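Local coordinates for actin-binding protein (Saccharomyces cerevisiae, PDB 1JO8) that regulates Arp2/3-mediated actin assembly by binding actin filaments and, through its SH3 domain, interacts with partners such as Ark1, Prk1 and Srv2, at residues Glu13-Thr18 against Lys46-Ser51. Numbering follows the deposited sequence.
Sequences EDNELT and KGLFPS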
# COMPACT_ATOMS: atom_id res chain seq x y z
N GLU A 13 -7.23 -3.11 -10.66
CA GLU A 13 -6.73 -4.32 -11.30
C GLU A 13 -6.62 -5.40 -10.24
O GLU A 13 -6.50 -5.10 -9.05
CB GLU A 13 -5.35 -4.12 -11.94
CG GLU A 13 -5.26 -3.03 -12.98
CD GLU A 13 -6.10 -3.28 -14.23
OE1 GLU A 13 -6.44 -4.45 -14.50
OE2 GLU A 13 -6.39 -2.29 -14.93
N ASP A 14 -6.55 -6.66 -10.67
CA ASP A 14 -6.50 -7.78 -9.74
C ASP A 14 -5.23 -7.83 -8.91
O ASP A 14 -5.24 -8.41 -7.84
CB ASP A 14 -6.64 -9.10 -10.48
CG ASP A 14 -7.99 -9.27 -11.10
OD1 ASP A 14 -9.02 -8.84 -10.53
OD2 ASP A 14 -8.13 -9.91 -12.16
N ASN A 15 -4.16 -7.21 -9.40
CA ASN A 15 -2.87 -7.25 -8.71
C ASN A 15 -2.64 -6.08 -7.74
O ASN A 15 -1.55 -5.96 -7.19
CB ASN A 15 -1.71 -7.36 -9.71
CG ASN A 15 -1.57 -6.15 -10.59
OD1 ASN A 15 -2.24 -5.17 -10.44
ND2 ASN A 15 -0.63 -6.23 -11.55
N GLU A 16 -3.67 -5.26 -7.50
CA GLU A 16 -3.54 -4.07 -6.66
C GLU A 16 -4.19 -4.24 -5.31
O GLU A 16 -5.11 -5.04 -5.13
CB GLU A 16 -4.19 -2.88 -7.36
CG GLU A 16 -3.43 -2.48 -8.61
CD GLU A 16 -4.09 -1.40 -9.41
OE1 GLU A 16 -5.05 -0.78 -8.91
OE2 GLU A 16 -3.65 -1.16 -10.56
N LEU A 17 -3.69 -3.49 -4.32
CA LEU A 17 -4.34 -3.37 -3.02
C LEU A 17 -5.48 -2.38 -3.09
O LEU A 17 -5.54 -1.52 -3.98
CB LEU A 17 -3.36 -2.84 -1.98
CG LEU A 17 -2.17 -3.70 -1.60
CD1 LEU A 17 -1.23 -2.99 -0.64
CD2 LEU A 17 -2.68 -4.95 -0.97
N THR A 18 -6.37 -2.49 -2.13
CA THR A 18 -7.42 -1.53 -1.84
C THR A 18 -7.28 -1.19 -0.36
O THR A 18 -7.16 -2.09 0.45
CB THR A 18 -8.81 -2.13 -2.10
OG1 THR A 18 -8.97 -2.34 -3.50
CG2 THR A 18 -9.95 -1.20 -1.66
N LYS A 46 -2.06 -8.79 -0.36
CA LYS A 46 -0.82 -8.26 -0.92
C LYS A 46 -1.08 -7.76 -2.30
O LYS A 46 -1.94 -8.29 -3.02
CB LYS A 46 0.25 -9.34 -0.98
CG LYS A 46 0.63 -9.88 0.37
CD LYS A 46 1.86 -10.76 0.33
CE LYS A 46 2.08 -11.41 1.69
NZ LYS A 46 3.47 -11.92 1.91
N GLY A 47 -0.34 -6.75 -2.73
CA GLY A 47 -0.50 -6.23 -4.06
C GLY A 47 0.23 -4.93 -4.27
O GLY A 47 0.90 -4.41 -3.37
N LEU A 48 0.07 -4.39 -5.47
CA LEU A 48 0.69 -3.15 -5.87
C LEU A 48 -0.15 -1.96 -5.48
O LEU A 48 -1.39 -2.03 -5.41
CB LEU A 48 0.86 -3.14 -7.38
CG LEU A 48 1.88 -4.10 -7.97
CD1 LEU A 48 1.70 -4.17 -9.46
CD2 LEU A 48 3.29 -3.64 -7.61
N PHE A 49 0.51 -0.83 -5.27
CA PHE A 49 -0.19 0.39 -4.95
C PHE A 49 0.70 1.56 -5.35
O PHE A 49 1.93 1.40 -5.39
CB PHE A 49 -0.55 0.47 -3.47
CG PHE A 49 0.62 0.48 -2.55
CD1 PHE A 49 1.27 -0.69 -2.17
CD2 PHE A 49 1.15 1.67 -2.10
CE1 PHE A 49 2.38 -0.65 -1.34
CE2 PHE A 49 2.25 1.70 -1.28
CZ PHE A 49 2.87 0.55 -0.90
N PRO A 50 0.11 2.71 -5.66
CA PRO A 50 0.91 3.86 -6.07
C PRO A 50 1.58 4.44 -4.84
O PRO A 50 0.98 4.68 -3.80
CB PRO A 50 -0.12 4.82 -6.68
CG PRO A 50 -1.37 4.05 -6.82
CD PRO A 50 -1.34 3.01 -5.73
N SER A 51 2.89 4.65 -4.94
CA SER A 51 3.68 5.04 -3.78
C SER A 51 3.24 6.35 -3.14
O SER A 51 3.38 6.52 -1.92
CB SER A 51 5.14 5.12 -4.18
OG SER A 51 5.33 6.18 -5.07
O HOH W 1 -2.69 -8.89 -5.69
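The backbones of E16 and L48 are joined by a single beta bridge, their two chains running nearly at right angles (82°). L48 uses both backbone groups. Its N gives an almost straight bond to N15 O (2.8 Å, 172° at the hydrogen), lying in the carbonyl plane, and its O accepts L17 N at 2.9 Å, the donor tilted from that plane. The same L48 O also receives a CA-H contact from E16 CA (3.2 Å), which the E16 CB and CG flank. Beyond CG the E16 side chain is extended, and OE1 accepts bonds from Y9 OH and A12 N, tying the carboxylate back to its own loop. L17 passes on the other side of the bridge. With CG anti to the carbonyl carbon (chi1 -66°), its branches spread along the strand: CD2 rests on the K46-G47 peptide, 3.4 Å from G47 N, and CD1 meets CD1 of the F49 ring at 3.7 Å, L17 running alongside F49 in a similar direction. G47 lets the backbones close in, because a CB there would collide with N15 O. The F49 ring is buried and also touches W36, while G47 O approaches its edge in plane. At the outer end N15 holds CG between backbone N and carbonyl carbon, which sets the amide obliquely across L48, ND2 being 3.7 Å from L48 CD1. A water donates to K46 O and, weakly, to D14 O. Strand 46-50 is an edge strand paired with 35-40, and its other edge receives the returning arm of the RT loop, the long loop between strands 3-5 and 24-29, just after the type I turn E13-E16 at its tip, an organisation characteristic of the SH3 fold.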